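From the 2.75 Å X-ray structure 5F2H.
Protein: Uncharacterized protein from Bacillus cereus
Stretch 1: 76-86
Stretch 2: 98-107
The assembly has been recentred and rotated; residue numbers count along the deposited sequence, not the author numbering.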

# COMPACT_ATOMS: atom_id res chain seq x y z
N GLY B 76 -30.26 -32.12 10.39
CA GLY B 76 -29.11 -32.89 10.88
C GLY B 76 -28.12 -32.22 11.83
O GLY B 76 -26.95 -32.59 11.82
N PHE B 77 -28.54 -31.24 12.63
CA PHE B 77 -27.61 -30.61 13.56
C PHE B 77 -27.56 -31.41 14.85
O PHE B 77 -28.36 -32.33 15.05
CB PHE B 77 -28.02 -29.19 13.93
CG PHE B 77 -28.20 -28.27 12.76
CD1 PHE B 77 -27.12 -27.96 11.94
CD2 PHE B 77 -29.37 -27.56 12.62
CE1 PHE B 77 -27.26 -27.05 10.91
CE2 PHE B 77 -29.52 -26.65 11.59
CZ PHE B 77 -28.46 -26.39 10.74
N TRP B 78 -26.65 -31.05 15.75
CA TRP B 78 -26.54 -31.74 17.05
C TRP B 78 -26.13 -30.73 18.13
O TRP B 78 -25.54 -29.71 17.82
CB TRP B 78 -25.52 -32.88 17.01
CG TRP B 78 -24.13 -32.42 16.83
CD1 TRP B 78 -23.45 -32.29 15.67
CD2 TRP B 78 -23.26 -31.97 17.86
NE1 TRP B 78 -22.18 -31.81 15.91
CE2 TRP B 78 -22.05 -31.59 17.25
CE3 TRP B 78 -23.38 -31.84 19.25
CZ2 TRP B 78 -20.98 -31.08 17.98
CZ3 TRP B 78 -22.33 -31.33 19.96
CH2 TRP B 78 -21.14 -30.97 19.33
N TYR B 79 -26.42 -31.06 19.39
CA TYR B 79 -26.08 -30.21 20.53
C TYR B 79 -25.47 -31.05 21.65
O TYR B 79 -25.62 -32.27 21.67
CB TYR B 79 -27.31 -29.49 21.04
CG TYR B 79 -27.99 -28.69 19.94
CD1 TYR B 79 -27.59 -27.41 19.64
CD2 TYR B 79 -29.02 -29.24 19.20
CE1 TYR B 79 -28.20 -26.69 18.63
CE2 TYR B 79 -29.64 -28.52 18.21
CZ TYR B 79 -29.23 -27.24 17.93
OH TYR B 79 -29.86 -26.52 16.93
N GLY B 80 -24.76 -30.39 22.57
CA GLY B 80 -24.09 -31.06 23.71
C GLY B 80 -24.97 -32.02 24.48
O GLY B 80 -26.12 -31.74 24.77
N ASN B 81 -24.40 -33.16 24.86
CA ASN B 81 -25.16 -34.14 25.58
C ASN B 81 -25.52 -33.61 26.93
O ASN B 81 -26.69 -33.67 27.32
CB ASN B 81 -24.34 -35.41 25.80
CG ASN B 81 -25.08 -36.45 26.62
OD1 ASN B 81 -26.30 -36.57 26.55
ND2 ASN B 81 -24.33 -37.25 27.34
N GLU B 82 -24.52 -33.09 27.64
CA GLU B 82 -24.74 -32.56 28.99
C GLU B 82 -25.80 -31.47 28.94
O GLU B 82 -26.74 -31.48 29.72
CB GLU B 82 -23.43 -32.09 29.62
CG GLU B 82 -23.57 -31.80 31.11
CD GLU B 82 -22.24 -31.67 31.85
OE1 GLU B 82 -21.17 -31.99 31.27
OE2 GLU B 82 -22.28 -31.31 33.05
N TYR B 83 -25.67 -30.55 28.01
CA TYR B 83 -26.68 -29.53 27.88
C TYR B 83 -28.05 -30.17 27.70
O TYR B 83 -28.98 -29.92 28.48
CB TYR B 83 -26.38 -28.65 26.68
CG TYR B 83 -27.57 -27.83 26.26
CD1 TYR B 83 -27.94 -26.69 26.97
CD2 TYR B 83 -28.30 -28.18 25.12
CE1 TYR B 83 -29.03 -25.94 26.56
CE2 TYR B 83 -29.39 -27.44 24.71
CZ TYR B 83 -29.74 -26.32 25.42
OH TYR B 83 -30.82 -25.56 25.01
N LEU B 84 -28.18 -31.02 26.69
CA LEU B 84 -29.44 -31.69 26.42
C LEU B 84 -30.08 -32.31 27.62
O LEU B 84 -31.24 -32.00 27.93
CB LEU B 84 -29.29 -32.73 25.33
CG LEU B 84 -29.15 -32.16 23.92
CD1 LEU B 84 -28.79 -33.24 22.93
CD2 LEU B 84 -30.42 -31.42 23.51
N ILE B 85 -29.34 -33.17 28.33
CA ILE B 85 -29.92 -33.84 29.50
C ILE B 85 -29.85 -33.04 30.81
O ILE B 85 -30.23 -33.55 31.85
CB ILE B 85 -29.33 -35.25 29.72
CG1 ILE B 85 -27.90 -35.19 30.29
CG2 ILE B 85 -29.43 -36.07 28.44
CD1 ILE B 85 -27.34 -36.55 30.63
N SER B 86 -29.41 -31.78 30.76
CA SER B 86 -29.34 -30.97 31.98
C SER B 86 -29.93 -29.57 31.89
O SER B 86 -30.12 -28.95 32.93
CB SER B 86 -27.90 -30.84 32.44
OG SER B 86 -27.36 -32.12 32.64
N GLU B 98 -39.83 -39.17 21.57
CA GLU B 98 -39.14 -38.55 20.45
C GLU B 98 -37.95 -37.78 20.99
O GLU B 98 -36.93 -37.64 20.33
CB GLU B 98 -40.03 -37.62 19.58
CG GLU B 98 -41.12 -38.26 18.69
CD GLU B 98 -42.34 -38.82 19.42
OE1 GLU B 98 -42.50 -38.59 20.64
OE2 GLU B 98 -43.17 -39.45 18.73
N PHE B 99 -38.09 -37.26 22.21
CA PHE B 99 -37.01 -36.51 22.84
C PHE B 99 -35.79 -37.38 23.07
O PHE B 99 -34.68 -36.95 22.80
CB PHE B 99 -37.46 -35.87 24.15
CG PHE B 99 -36.39 -35.09 24.83
CD1 PHE B 99 -36.16 -33.77 24.49
CD2 PHE B 99 -35.60 -35.67 25.81
CE1 PHE B 99 -35.17 -33.04 25.12
CE2 PHE B 99 -34.60 -34.95 26.43
CZ PHE B 99 -34.38 -33.63 26.09
N HIS B 100 -36.00 -38.59 23.57
CA HIS B 100 -34.86 -39.49 23.82
C HIS B 100 -34.20 -39.84 22.50
O HIS B 100 -32.99 -40.01 22.44
CB HIS B 100 -35.26 -40.73 24.62
CG HIS B 100 -35.85 -40.39 25.96
ND1 HIS B 100 -37.19 -40.53 26.24
CD2 HIS B 100 -35.31 -39.76 27.03
CE1 HIS B 100 -37.43 -40.10 27.46
NE2 HIS B 100 -36.31 -39.61 27.96
N GLN B 101 -35.00 -39.93 21.43
CA GLN B 101 -34.48 -40.22 20.11
C GLN B 101 -33.48 -39.15 19.67
O GLN B 101 -32.44 -39.45 19.07
CB GLN B 101 -35.61 -40.20 19.09
CG GLN B 101 -35.13 -40.38 17.66
CD GLN B 101 -36.25 -40.21 16.66
OE1 GLN B 101 -37.38 -39.89 17.02
NE2 GLN B 101 -35.93 -40.40 15.39
N MSE B 102 -33.84 -37.90 19.91
CA MSE B 102 -32.97 -36.81 19.53
C MSE B 102 -31.73 -36.84 20.36
O MSE B 102 -30.63 -36.77 19.82
CB MSE B 102 -33.72 -35.51 19.47
CG MSE B 102 -34.25 -35.47 18.04
SE MSE B 102 -35.93 -34.49 18.09
CE MSE B 102 -36.88 -36.05 17.32
N VAL B 103 -31.89 -36.99 21.66
CA VAL B 103 -30.75 -37.06 22.58
C VAL B 103 -29.72 -38.06 22.07
O VAL B 103 -28.55 -37.74 21.87
CB VAL B 103 -31.20 -37.54 23.97
CG1 VAL B 103 -30.01 -37.92 24.84
CG2 VAL B 103 -32.07 -36.49 24.65
N GLN B 104 -30.19 -39.27 21.81
CA GLN B 104 -29.30 -40.30 21.36
C GLN B 104 -28.71 -39.97 20.00
O GLN B 104 -27.56 -40.31 19.72
CB GLN B 104 -30.02 -41.65 21.26
CG GLN B 104 -29.04 -42.74 21.59
CD GLN B 104 -28.67 -42.63 23.07
OE1 GLN B 104 -29.50 -42.20 23.88
NE2 GLN B 104 -27.47 -43.05 23.43
N LEU B 105 -29.51 -39.36 19.14
CA LEU B 105 -29.04 -39.02 17.83
C LEU B 105 -27.94 -38.00 17.94
O LEU B 105 -26.91 -38.13 17.29
CB LEU B 105 -30.21 -38.58 16.94
CG LEU B 105 -29.92 -38.25 15.48
CD1 LEU B 105 -29.12 -39.34 14.78
CD2 LEU B 105 -31.25 -38.00 14.77
N CYS B 106 -28.12 -37.00 18.81
CA CYS B 106 -27.09 -35.97 19.01
C CYS B 106 -25.82 -36.53 19.65
O CYS B 106 -24.71 -36.15 19.28
CB CYS B 106 -27.58 -34.84 19.90
SG CYS B 106 -28.87 -33.80 19.19
N LYS B 107 -25.98 -37.43 20.62
CA LYS B 107 -24.84 -38.01 21.30
C LYS B 107 -23.90 -38.62 20.29
O LYS B 107 -22.69 -38.44 20.35
CB LYS B 107 -25.28 -39.05 22.33
CG LYS B 107 -24.07 -39.66 23.02
CD LYS B 107 -24.39 -40.68 24.10
CE LYS B 107 -25.12 -40.08 25.29
NZ LYS B 107 -25.28 -41.11 26.36

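The apolar centre of this contact is Cys106, which loses 89 Å² to the other stretch, more than any other residue here. Its CA-to-CB bond points toward stretch 1, and its CB lies 3.6 Å from Leu84 CD1 and 4.1 Å from Trp78 CB, so the short cysteine side chain meets a helical leucine and a loop tryptophan at once. The backbones are correspondingly close at this point: Trp78 CA and Cys106 CA are 4.7 Å apart, a spacing that leaves little room between the two backbones. Trp78 contributes through the base of its side chain. Its CB is directed toward the helix, but with chi1 at 67° (p) the indole leads away, and the residue gives up only 32 Å².

Leu84 is the main apolar partner from the short helix that begins at Asn81. It points toward stretch 2 in an m, t rotamer and has 68 Å² covered. Besides meeting Cys106, its CD1 comes within 4.3 Å of Val103 CA, so this methyl lies against the helix backbone one turn before the cysteine. The two helices run nearly antiparallel, at 166°, with their axes 10.1 Å apart at closest approach. Within the helices the register runs in opposite senses: the CA atoms pair Asn81 with Lys107, then Leu84 with Val103. Ile85 adds a looser apolar contact at the exposed margin, its CG2 4.1 Å from Val103 CG1. Phe99, one turn further back, reaches in with the end of its side chain; its CZ is 4.0 Å from Leu84 O, which sits at the ring edge, near the ring plane.

Polar character enters at the cysteine itself. Tyr79 N donates a weak hydrogen bond to Cys106 SG; the N-to-SG distance is 3.7 Å, long even for a sulfur acceptor, although the angle at the hydrogen, 155°, is favourable. Trp78 CA is 3.8 Å from the same Cys106 SG, so the sulfur rests against the extended loop backbone just before the helix.

The polar edge is formed by Asn81 and Lys107. Asn81 ND2 approaches Lys107 CE at 3.6 Å, a van der Waals contact with the aliphatic part of the lysine; the amine NZ lies farther from the amide. Asn81 OD1 is also 4.3 Å from Val103 CG1, which places the amide across both residues, one helical turn apart. With 49 Å² of Asn81 and 39 Å² of Lys107 covered, the contacts at this edge are van der Waals approaches, and no salt bridge spans the two stretches.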